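Side-chain contacts in guanine deaminase (PDB 6OHB), which catalyses the zinc-dependent hydrolytic deamination of guanine to xanthine and ammonia, a step of purine degradation: residues Ile295-Thr300 / Gly308-Lys313; Val322-Asp327 / Phe360-Leu365; Thr326-Gly329 / Thr333-Met336. All blocks are in the same frame, centred on the assembly; numbering follows the deposited sequence.

Contact 1. Residues Ile295-Thr300 / Gly308-Lys313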
ATOM      1  N   ILE A 295      -9.739   6.554 -20.342  1.00 50.34           N
ATOM      2  CA  ILE A 295      -8.562   5.834 -19.866  1.00 46.78           C
ATOM      3  C   ILE A 295      -8.863   5.281 -18.480  1.00 46.68           C
ATOM      4  O   ILE A 295      -9.431   5.984 -17.634  1.00 48.43           O
ATOM      5  CB  ILE A 295      -7.318   6.749 -19.816  1.00 50.55           C
ATOM      6  CG1 ILE A 295      -6.968   7.278 -21.208  1.00 43.41           C
ATOM      7  CG2 ILE A 295      -6.134   6.016 -19.189  1.00 43.44           C
ATOM      8  CD1 ILE A 295      -5.771   8.197 -21.220  1.00 42.24           C
ATOM      9  N   ALA A 296      -8.474   4.027 -18.243  1.00 45.00           N
ATOM     10  CA  ALA A 296      -8.540   3.418 -16.915  1.00 43.74           C
ATOM     11  C   ALA A 296      -7.142   3.419 -16.302  1.00 44.23           C
ATOM     12  O   ALA A 296      -6.285   2.622 -16.694  1.00 43.56           O
ATOM     13  CB  ALA A 296      -9.101   1.999 -16.988  1.00 39.30           C
ATOM     14  N   PHE A 297      -6.937   4.299 -15.324  1.00 40.89           N
ATOM     15  CA  PHE A 297      -5.680   4.440 -14.596  1.00 39.62           C
ATOM     16  C   PHE A 297      -5.614   3.368 -13.512  1.00 44.84           C
ATOM     17  O   PHE A 297      -6.471   3.327 -12.622  1.00 42.04           O
ATOM     18  CB  PHE A 297      -5.613   5.860 -14.020  1.00 37.67           C
ATOM     19  CG  PHE A 297      -4.347   6.194 -13.261  1.00 41.91           C
ATOM     20  CD1 PHE A 297      -3.204   5.417 -13.356  1.00 38.40           C
ATOM     21  CD2 PHE A 297      -4.319   7.320 -12.444  1.00 38.40           C
ATOM     22  CE1 PHE A 297      -2.059   5.753 -12.644  1.00 42.80           C
ATOM     23  CE2 PHE A 297      -3.187   7.657 -11.735  1.00 44.71           C
ATOM     24  CZ  PHE A 297      -2.055   6.875 -11.830  1.00 42.87           C
ATOM     25  N   CYS A 298      -4.597   2.500 -13.579  1.00 37.83           N
ATOM     26  CA  CYS A 298      -4.413   1.410 -12.616  1.00 37.29           C
ATOM     27  C   CYS A 298      -3.001   1.458 -12.050  1.00 44.24           C
ATOM     28  O   CYS A 298      -2.104   0.747 -12.539  1.00 44.67           O
ATOM     29  CB  CYS A 298      -4.646   0.043 -13.267  1.00 42.21           C
ATOM     30  SG  CYS A 298      -5.973  -0.090 -14.478  1.00 45.75           S
ATOM     31  N   PRO A 299      -2.775   2.237 -10.984  1.00 44.78           N
ATOM     32  CA  PRO A 299      -1.390   2.405 -10.508  1.00 40.02           C
ATOM     33  C   PRO A 299      -0.782   1.149  -9.896  1.00 42.52           C
ATOM     34  O   PRO A 299       0.423   0.903 -10.064  1.00 43.71           O
ATOM     35  CB  PRO A 299      -1.505   3.542  -9.486  1.00 44.51           C
ATOM     36  CG  PRO A 299      -2.942   3.528  -9.060  1.00 40.05           C
ATOM     37  CD  PRO A 299      -3.717   3.125 -10.283  1.00 36.49           C
ATOM     38  N   THR A 300      -1.580   0.335  -9.199  1.00 43.44           N
ATOM     39  CA  THR A 300      -1.026  -0.790  -8.447  1.00 43.84           C
ATOM     40  C   THR A 300      -0.382  -1.822  -9.367  1.00 43.49           C
ATOM     41  O   THR A 300       0.775  -2.215  -9.166  1.00 42.55           O
ATOM     42  CB  THR A 300      -2.122  -1.434  -7.594  1.00 42.73           C
ATOM     43  OG1 THR A 300      -2.649  -0.466  -6.684  1.00 45.83           O
ATOM     44  CG2 THR A 300      -1.565  -2.606  -6.797  1.00 49.00           C
ATOM     45  N   GLY A 308       5.430   1.325 -15.638  1.00 48.99           N
ATOM     46  CA  GLY A 308       5.776   2.721 -15.781  1.00 54.00           C
ATOM     47  C   GLY A 308       4.773   3.577 -15.042  1.00 46.40           C
ATOM     48  O   GLY A 308       3.950   3.080 -14.280  1.00 43.36           O
ATOM     49  N   LEU A 309       4.803   4.875 -15.317  1.00 45.24           N
ATOM     50  CA  LEU A 309       4.007   5.845 -14.575  1.00 53.01           C
ATOM     51  C   LEU A 309       3.057   6.564 -15.526  1.00 48.62           C
ATOM     52  O   LEU A 309       3.503   7.235 -16.463  1.00 45.47           O
ATOM     53  CB  LEU A 309       4.918   6.840 -13.852  1.00 50.06           C
ATOM     54  CG  LEU A 309       6.196   6.260 -13.238  1.00 46.48           C
ATOM     55  CD1 LEU A 309       7.037   7.360 -12.611  1.00 48.48           C
ATOM     56  CD2 LEU A 309       5.856   5.199 -12.207  1.00 42.94           C
ATOM     57  N   PHE A 310       1.754   6.441 -15.267  1.00 53.47           N
ATOM     58  CA  PHE A 310       0.749   7.067 -16.118  1.00 43.79           C
ATOM     59  C   PHE A 310       0.797   8.575 -15.935  1.00 46.76           C
ATOM     60  O   PHE A 310       0.851   9.074 -14.807  1.00 47.81           O
ATOM     61  CB  PHE A 310      -0.644   6.525 -15.782  1.00 41.84           C
ATOM     62  CG  PHE A 310      -1.779   7.259 -16.461  1.00 47.51           C
ATOM     63  CD1 PHE A 310      -2.091   7.013 -17.789  1.00 46.21           C
ATOM     64  CD2 PHE A 310      -2.541   8.185 -15.763  1.00 49.05           C
ATOM     65  CE1 PHE A 310      -3.130   7.678 -18.407  1.00 47.36           C
ATOM     66  CE2 PHE A 310      -3.586   8.858 -16.376  1.00 42.59           C
ATOM     67  CZ  PHE A 310      -3.881   8.603 -17.699  1.00 46.64           C
ATOM     68  N   ASN A 311       0.765   9.299 -17.053  1.00 47.30           N
ATOM     69  CA  ASN A 311       0.920  10.752 -17.056  1.00 53.70           C
ATOM     70  C   ASN A 311      -0.463  11.388 -16.943  1.00 49.23           C
ATOM     71  O   ASN A 311      -1.080  11.799 -17.925  1.00 53.44           O
ATOM     72  CB  ASN A 311       1.652  11.201 -18.317  1.00 52.19           C
ATOM     73  CG  ASN A 311       2.154  12.627 -18.231  1.00 55.03           C
ATOM     74  OD1 ASN A 311       1.941  13.318 -17.234  1.00 53.56           O
ATOM     75  ND2 ASN A 311       2.819  13.082 -19.288  1.00 59.89           N
ATOM     76  N   LEU A 312      -0.959  11.453 -15.704  1.00 50.80           N
ATOM     77  CA  LEU A 312      -2.272  12.042 -15.461  1.00 49.16           C
ATOM     78  C   LEU A 312      -2.296  13.521 -15.822  1.00 51.82           C
ATOM     79  O   LEU A 312      -3.338  14.045 -16.237  1.00 55.63           O
ATOM     80  CB  LEU A 312      -2.676  11.840 -13.999  1.00 50.65           C
ATOM     81  CG  LEU A 312      -4.042  12.398 -13.585  1.00 45.72           C
ATOM     82  CD1 LEU A 312      -5.163  11.648 -14.288  1.00 41.81           C
ATOM     83  CD2 LEU A 312      -4.220  12.339 -12.076  1.00 44.47           C
ATOM     84  N   LYS A 313      -1.159  14.205 -15.674  1.00 51.08           N
ATOM     85  CA  LYS A 313      -1.095  15.627 -15.991  1.00 50.25           C
ATOM     86  C   LYS A 313      -1.336  15.870 -17.475  1.00 55.59           C
ATOM     87  O   LYS A 313      -2.111  16.761 -17.852  1.00 54.52           O
ATOM     88  CB  LYS A 313       0.261  16.186 -15.560  1.00 52.46           C
ATOM     89  CG  LYS A 313       0.545  17.602 -16.025  1.00 56.31           C
ATOM     90  CD  LYS A 313       1.932  18.022 -15.573  1.00 60.48           C
ATOM     91  CE  LYS A 313       2.356  19.349 -16.176  1.00 66.38           C
ATOM     92  NZ  LYS A 313       3.794  19.627 -15.888  1.00 69.47           N
TER
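On the outer wall of the TIM-type barrel of this amidohydrolase, Ile-295 and Phe-297 project from one strand and together receive the ring of Phe-310, carried by the loop that leads into helix 312-317. The two phenylalanines make the larger part of the contact. Their ring centroids lie 4.8 Å apart with the planes inclined at 35°, an oblique pairing in which Phe-310 brings CD2 over the centre of one face of the Phe-297 ring; CG and CD1 of Phe-297 both lie 3.7 Å from Phe-310 CD2. The root of the Phe-310 side chain joins in, since its CB sits 3.5 Å from CE1 of Phe-297. The other face of the Phe-297 ring is taken by CD of Pro-299, nearer the rim, so this flat side chain fills a slot between a proline and an aromatic ring.

In a parallel barrel of this kind, successive strand residues point in turn to the core and to the surrounding helices. Ile-295 and Phe-297 accordingly face outward, while Ala-296, between them, turns inward against His-82, a zinc ligand; a small residue suits that inner position.

Ile-295 meets the far end of the Phe-310 ring. With CG2 trans to its own backbone N (chi1 -61° for CG1), the branched side chain offers two carbons: CG2 lies 3.5 Å from Phe-310 CE1, and CD1 reaches the ring in its plane, at the edge, 3.9 Å from the same CE1. Leu-312 CD1 also lies at that ring's edge. Phe-310 swings its CG away from its backbone N (chi1 171°), which carries the ring from the loop to the strand. Val-322 of the adjacent strand touches both aromatic residues, and Ala-343 of helix 336-349 packs on Phe-297.

Contact 2. Residues Val322-Asp327 / Phe360-Leu365; sequences VGMGTD and FYLATL. With ZN (zinc ion), chain E.
Leu-362, near the end of helix 356-363, lays its side chain against the strand that carries Met-324 and Val-322. Its CG lies beside the backbone N (chi1 -69°), and with chi2 at 173° CD1 continues the line of the chain while CD2 branches to the strand, where it comes within 3.3 Å of the carbonyl O of Val-322. The CB of Leu-362 meets CG of Met-324 at 4.0 Å, the two side chains passing at a slant; a leucine's branched end lets CD2 reach the strand while CB stays on Met-324.

Met-324 is coiled rather than extended: chi1, chi2 and chi3 all lie near -60°, which folds the thioether back so that CG faces the helix while CE packs on CD of Pro-299. A long, flexible side chain suits a place where several neighbours must be touched, among them Met-336 and Ala-343 of helix 336-349.

A water joins the backbones, accepting from N of Met-324 at 2.8 Å and donating to O of Leu-362 at 2.7 Å, giving the buried N-H and carbonyl a partner between strand and helix.

Beyond the strand the chain reaches Asp-327, whose OD1 and OD2 each bind the zinc ion at 2.2 Å; His-82, His-84 and His-237 complete the site. A metal-binding aspartate after the eighth strand is characteristic of the amidohydrolase superfamily, the outer helix of any TIM barrel.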
ATOM      1  N   VAL A 322     -10.441  10.249 -17.381  1.00 44.45           N
ATOM      2  CA  VAL A 322      -9.676   9.227 -16.674  1.00 47.15           C
ATOM      3  C   VAL A 322     -10.483   8.729 -15.484  1.00 43.51           C
ATOM      4  O   VAL A 322     -11.028   9.529 -14.718  1.00 46.19           O
ATOM      5  CB  VAL A 322      -8.304   9.755 -16.204  1.00 41.19           C
ATOM      6  CG1 VAL A 322      -7.623   8.749 -15.279  1.00 41.79           C
ATOM      7  CG2 VAL A 322      -7.420  10.059 -17.399  1.00 37.30           C
ATOM      8  N   GLY A 323     -10.544   7.402 -15.328  1.00 44.41           N
ATOM      9  CA  GLY A 323     -11.067   6.776 -14.134  1.00 40.78           C
ATOM     10  C   GLY A 323     -10.025   5.839 -13.532  1.00 45.80           C
ATOM     11  O   GLY A 323      -8.983   5.557 -14.137  1.00 40.71           O
ATOM     12  N   MET A 324     -10.307   5.371 -12.319  1.00 43.25           N
ATOM     13  CA  MET A 324      -9.397   4.501 -11.581  1.00 41.07           C
ATOM     14  C   MET A 324      -9.816   3.038 -11.702  1.00 40.36           C
ATOM     15  O   MET A 324     -10.996   2.711 -11.575  1.00 39.54           O
ATOM     16  CB  MET A 324      -9.346   4.891 -10.102  1.00 44.83           C
ATOM     17  CG  MET A 324      -8.967   6.340  -9.822  1.00 44.13           C
ATOM     18  SD  MET A 324      -7.339   6.806 -10.436  1.00 46.03           S
ATOM     19  CE  MET A 324      -6.307   5.575  -9.630  1.00 36.55           C
ATOM     20  N   GLY A 325      -8.841   2.165 -11.941  1.00 40.91           N
ATOM     21  CA  GLY A 325      -9.077   0.734 -11.963  1.00 41.60           C
ATOM     22  C   GLY A 325      -8.082   0.017 -11.072  1.00 45.46           C
ATOM     23  O   GLY A 325      -6.975   0.494 -10.832  1.00 46.67           O
ATOM     24  N   THR A 326      -8.511  -1.123 -10.539  1.00 47.25           N
ATOM     25  CA  THR A 326      -7.644  -1.944  -9.694  1.00 49.09           C
ATOM     26  C   THR A 326      -6.744  -2.957 -10.428  1.00 50.14           C
ATOM     27  O   THR A 326      -5.711  -3.336  -9.853  1.00 52.93           O
ATOM     28  CB  THR A 326      -8.480  -2.694  -8.645  1.00 48.34           C
ATOM     29  OG1 THR A 326      -9.464  -3.507  -9.292  1.00 44.40           O
ATOM     30  CG2 THR A 326      -9.165  -1.722  -7.698  1.00 45.57           C
ATOM     31  N   ASP A 327      -7.060  -3.335 -11.680  1.00 43.07           N
ATOM     32  CA  ASP A 327      -6.554  -4.546 -12.372  1.00 50.77           C
ATOM     33  C   ASP A 327      -6.393  -5.685 -11.385  1.00 47.02           C
ATOM     34  O   ASP A 327      -5.334  -6.303 -11.294  1.00 50.04           O
ATOM     35  CB  ASP A 327      -5.277  -4.343 -13.227  1.00 51.43           C
ATOM     36  CG  ASP A 327      -5.429  -5.043 -14.633  1.00 51.91           C
ATOM     37  OD1 ASP A 327      -6.343  -5.804 -14.784  1.00 56.79           O
ATOM     38  OD2 ASP A 327      -4.732  -4.969 -15.637  1.00 54.81           O
ATOM     39  N   PHE A 360     -10.702  11.974  -4.566  1.00 40.84           N
ATOM     40  CA  PHE A 360     -12.104  11.684  -4.287  1.00 40.02           C
ATOM     41  C   PHE A 360     -12.949  11.816  -5.551  1.00 38.57           C
ATOM     42  O   PHE A 360     -13.838  10.996  -5.805  1.00 38.92           O
ATOM     43  CB  PHE A 360     -12.611  12.612  -3.180  1.00 36.07           C
ATOM     44  CG  PHE A 360     -14.066  12.431  -2.845  1.00 41.58           C
ATOM     45  CD1 PHE A 360     -14.476  11.400  -2.016  1.00 42.39           C
ATOM     46  CD2 PHE A 360     -15.021  13.306  -3.341  1.00 43.12           C
ATOM     47  CE1 PHE A 360     -15.818  11.232  -1.698  1.00 41.87           C
ATOM     48  CE2 PHE A 360     -16.363  13.146  -3.028  1.00 45.23           C
ATOM     49  CZ  PHE A 360     -16.760  12.105  -2.204  1.00 42.45           C
ATOM     50  N   TYR A 361     -12.664  12.829  -6.370  1.00 40.37           N
ATOM     51  CA  TYR A 361     -13.409  13.024  -7.607  1.00 40.83           C
ATOM     52  C   TYR A 361     -13.226  11.847  -8.553  1.00 39.44           C
ATOM     53  O   TYR A 361     -14.203  11.297  -9.079  1.00 42.86           O
ATOM     54  CB  TYR A 361     -12.961  14.326  -8.266  1.00 37.32           C
ATOM     55  CG  TYR A 361     -13.607  14.610  -9.595  1.00 43.17           C
ATOM     56  CD1 TYR A 361     -14.909  15.100  -9.669  1.00 41.98           C
ATOM     57  CD2 TYR A 361     -12.912  14.405 -10.780  1.00 39.19           C
ATOM     58  CE1 TYR A 361     -15.502  15.369 -10.888  1.00 42.22           C
ATOM     59  CE2 TYR A 361     -13.493  14.670 -12.002  1.00 49.39           C
ATOM     60  CZ  TYR A 361     -14.790  15.153 -12.053  1.00 47.08           C
ATOM     61  OH  TYR A 361     -15.371  15.419 -13.272  1.00 47.89           O
ATOM     62  N   LEU A 362     -11.976  11.433  -8.772  1.00 40.73           N
ATOM     63  CA  LEU A 362     -11.726  10.311  -9.672  1.00 39.59           C
ATOM     64  C   LEU A 362     -12.345   9.026  -9.142  1.00 37.91           C
ATOM     65  O   LEU A 362     -12.730   8.155  -9.929  1.00 36.69           O
ATOM     66  CB  LEU A 362     -10.224  10.132  -9.884  1.00 45.22           C
ATOM     67  CG  LEU A 362      -9.526  11.234 -10.684  1.00 45.44           C
ATOM     68  CD1 LEU A 362      -8.018  11.032 -10.676  1.00 41.51           C
ATOM     69  CD2 LEU A 362     -10.056  11.273 -12.103  1.00 47.14           C
ATOM     70  N   ALA A 363     -12.462   8.896  -7.815  1.00 40.14           N
ATOM     71  CA  ALA A 363     -13.048   7.685  -7.249  1.00 36.41           C
ATOM     72  C   ALA A 363     -14.562   7.631  -7.434  1.00 40.52           C
ATOM     73  O   ALA A 363     -15.136   6.538  -7.472  1.00 38.87           O
ATOM     74  CB  ALA A 363     -12.695   7.571  -5.766  1.00 34.97           C
ATOM     75  N   THR A 364     -15.226   8.781  -7.570  1.00 42.44           N
ATOM     76  CA  THR A 364     -16.686   8.770  -7.632  1.00 41.33           C
ATOM     77  C   THR A 364     -17.200   9.335  -8.951  1.00 37.99           C
ATOM     78  O   THR A 364     -17.341   8.594  -9.929  1.00 38.62           O
ATOM     79  CB  THR A 364     -17.288   9.558  -6.466  1.00 35.20           C
ATOM     80  OG1 THR A 364     -16.807  10.910  -6.496  1.00 37.86           O
ATOM     81  CG2 THR A 364     -16.909   8.921  -5.139  1.00 38.40           C
ATOM     82  N   LEU A 365     -17.476  10.643  -8.991  1.00 36.25           N
ATOM     83  CA  LEU A 365     -18.148  11.217 -10.158  1.00 36.64           C
ATOM     84  C   LEU A 365     -17.245  11.214 -11.384  1.00 37.36           C
ATOM     85  O   LEU A 365     -17.718  10.986 -12.502  1.00 42.26           O
ATOM     86  CB  LEU A 365     -18.622  12.637  -9.852  1.00 35.88           C
ATOM     87  CG  LEU A 365     -19.465  13.325 -10.930  1.00 36.97           C
ATOM     88  CD1 LEU A 365     -20.733  12.535 -11.240  1.00 38.43           C
ATOM     89  CD2 LEU A 365     -19.799  14.749 -10.517  1.00 43.52           C
TER
HETATM   90 ZN    ZN E 501      -6.289  -5.689 -16.956  1.00 51.08          ZN
HETATM   91  O   HOH W   1     -12.777   5.718 -11.016  1.00 35.14           O

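Contact 3. Residues Thr326-Gly329 / Thr333-Met336; sequences TDIG and TFNM. With ZN (zinc ion), chain E.
The loop after strand 321-324 doubles back so that CA of Thr-326 lies 6.4 Å from CA of Phe-334 and Ile-328 comes beside Thr-333. It joins the last barrel strand to helix 336-349 at the mouth of the amidohydrolase barrel and holds the zinc ligand Asp-327.

Ile-328 and Phe-334 carry the apolar part, their side chains meeting at about a right angle. With CG of Phe-334 anti to the carbonyl carbon (chi1 -77°), the ring, whose CB points away, returns beside Ile-328. CG1 of Ile-328 stands over the centre of the ring in a CH-pi contact, 4.0 Å from the centroid and 6° off the normal, and CG2 reaches CZ of Phe-334 at 3.8 Å. CD1 of Ile-328 makes the closest approach, 3.2 Å from O of Thr-333. Ile-83 and, from the second subunit, Leu-398 also pack on Phe-334. Were Phe-334 replaced by an alanine, CG1 and CG2 of Ile-328 would probably lose the face they lie on, opening a gap beside this neighbour of the zinc ligand.

Thr-326 sets CB and its methyl CG2 against the backbone O of Thr-333, while its hydroxyl bonds to OD2 of Asp-80 and weakly to N of Ile-328. A water bridges O of Thr-326 and N of Thr-333. OG1 of Thr-333 hydrogen-bonds to OE1 of Gln-338 and, in an ST turn, accepts from N of Asn-335 at 3.1 Å.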
ATOM      1  N   THR A 326      -8.511  -1.123 -10.539  1.00 47.25           N
ATOM      2  CA  THR A 326      -7.644  -1.944  -9.694  1.00 49.09           C
ATOM      3  C   THR A 326      -6.744  -2.957 -10.428  1.00 50.14           C
ATOM      4  O   THR A 326      -5.711  -3.336  -9.853  1.00 52.93           O
ATOM      5  CB  THR A 326      -8.480  -2.694  -8.645  1.00 48.34           C
ATOM      6  OG1 THR A 326      -9.464  -3.507  -9.292  1.00 44.40           O
ATOM      7  CG2 THR A 326      -9.165  -1.722  -7.698  1.00 45.57           C
ATOM      8  N   ASP A 327      -7.060  -3.335 -11.680  1.00 43.07           N
ATOM      9  CA  ASP A 327      -6.554  -4.546 -12.372  1.00 50.77           C
ATOM     10  C   ASP A 327      -6.393  -5.685 -11.385  1.00 47.02           C
ATOM     11  O   ASP A 327      -5.334  -6.303 -11.294  1.00 50.04           O
ATOM     12  CB  ASP A 327      -5.277  -4.343 -13.227  1.00 51.43           C
ATOM     13  CG  ASP A 327      -5.429  -5.043 -14.633  1.00 51.91           C
ATOM     14  OD1 ASP A 327      -6.343  -5.804 -14.784  1.00 56.79           O
ATOM     15  OD2 ASP A 327      -4.732  -4.969 -15.637  1.00 54.81           O
ATOM     16  N   ILE A 328      -7.461  -5.937 -10.615  1.00 48.62           N
ATOM     17  CA  ILE A 328      -7.442  -7.096  -9.731  1.00 44.62           C
ATOM     18  C   ILE A 328      -7.073  -8.310 -10.559  1.00 51.59           C
ATOM     19  O   ILE A 328      -7.480  -8.430 -11.719  1.00 46.64           O
ATOM     20  CB  ILE A 328      -8.779  -7.264  -8.985  1.00 43.32           C
ATOM     21  CG1 ILE A 328      -8.747  -6.470  -7.685  1.00 41.38           C
ATOM     22  CG2 ILE A 328      -9.092  -8.727  -8.703  1.00 42.58           C
ATOM     23  CD1 ILE A 328      -7.816  -7.112  -6.657  1.00 45.80           C
ATOM     24  N   GLY A 329      -6.288  -9.204  -9.963  1.00 54.79           N
ATOM     25  CA  GLY A 329      -5.444 -10.120 -10.698  1.00 48.69           C
ATOM     26  C   GLY A 329      -4.005  -9.673 -10.517  1.00 48.49           C
ATOM     27  O   GLY A 329      -3.320 -10.118  -9.589  1.00 48.83           O
ATOM     28  N   THR A 333      -5.429  -5.476  -4.494  1.00 44.44           N
ATOM     29  CA  THR A 333      -6.509  -5.039  -3.621  1.00 46.78           C
ATOM     30  C   THR A 333      -7.741  -4.641  -4.427  1.00 42.35           C
ATOM     31  O   THR A 333      -7.624  -4.103  -5.531  1.00 45.26           O
ATOM     32  CB  THR A 333      -6.049  -3.883  -2.720  1.00 46.63           C
ATOM     33  OG1 THR A 333      -7.084  -3.570  -1.783  1.00 50.13           O
ATOM     34  CG2 THR A 333      -5.707  -2.644  -3.543  1.00 46.25           C
ATOM     35  N   PHE A 334      -8.924  -4.938  -3.875  1.00 40.53           N
ATOM     36  CA  PHE A 334     -10.191  -4.436  -4.402  1.00 42.93           C
ATOM     37  C   PHE A 334     -10.494  -3.014  -3.950  1.00 38.17           C
ATOM     38  O   PHE A 334     -11.491  -2.438  -4.400  1.00 43.70           O
ATOM     39  CB  PHE A 334     -11.370  -5.310  -3.952  1.00 41.49           C
ATOM     40  CG  PHE A 334     -11.511  -6.609  -4.698  1.00 43.00           C
ATOM     41  CD1 PHE A 334     -10.765  -7.723  -4.334  1.00 43.89           C
ATOM     42  CD2 PHE A 334     -12.421  -6.729  -5.735  1.00 39.63           C
ATOM     43  CE1 PHE A 334     -10.913  -8.925  -5.006  1.00 42.39           C
ATOM     44  CE2 PHE A 334     -12.571  -7.927  -6.413  1.00 41.38           C
ATOM     45  CZ  PHE A 334     -11.817  -9.024  -6.048  1.00 42.83           C
ATOM     46  N   ASN A 335      -9.679  -2.450  -3.063  1.00 41.69           N
ATOM     47  CA  ASN A 335     -10.040  -1.242  -2.334  1.00 40.68           C
ATOM     48  C   ASN A 335      -9.631   0.008  -3.099  1.00 44.32           C
ATOM     49  O   ASN A 335      -8.463   0.164  -3.475  1.00 38.28           O
ATOM     50  CB  ASN A 335      -9.398  -1.243  -0.948  1.00 38.74           C
ATOM     51  CG  ASN A 335      -9.974  -0.169  -0.043  1.00 42.82           C
ATOM     52  OD1 ASN A 335      -9.479   0.961  -0.007  1.00 41.81           O
ATOM     53  ND2 ASN A 335     -11.035  -0.512   0.684  1.00 39.28           N
ATOM     54  N   MET A 336     -10.601   0.905  -3.300  1.00 35.56           N
ATOM     55  CA  MET A 336     -10.360   2.133  -4.051  1.00 33.46           C
ATOM     56  C   MET A 336      -9.468   3.103  -3.282  1.00 39.13           C
ATOM     57  O   MET A 336      -8.659   3.818  -3.885  1.00 34.97           O
ATOM     58  CB  MET A 336     -11.698   2.795  -4.396  1.00 36.98           C
ATOM     59  CG  MET A 336     -11.610   4.044  -5.275  1.00 42.30           C
ATOM     60  SD  MET A 336     -10.909   3.781  -6.918  1.00 49.67           S
ATOM     61  CE  MET A 336     -11.610   2.195  -7.370  1.00 45.91           C
TER
HETATM   62 ZN    ZN E 501      -6.289  -5.689 -16.956  1.00 51.08          ZN
HETATM   63  O   HOH W   2      -5.237  -3.476  -7.006  1.00 44.18           O

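In the fold
Contacts 1 and 2 sit on neighbouring parallel strands, 294-297 and 321-324, with centres 11 Å apart. N of Phe-297 lies 2.7 Å from O of Gly-323, and O of Phe-297 the same distance from N of Gly-325, both probable hydrogen bonds. Contact 3 continues from contact 2, and Met-336 SD touches Met-324 CB at 3.7 Å. Contacts 1 and 3 do not touch, their centres being 14 Å apart. Contact 1 lies on the outer side of the barrel wall, the side chain of Ile-295 about 12 Å from the zinc ion. Contacts 2 and 3 share Thr-326 and the zinc ligand Asp-327, although their packing residues lie away from the metal.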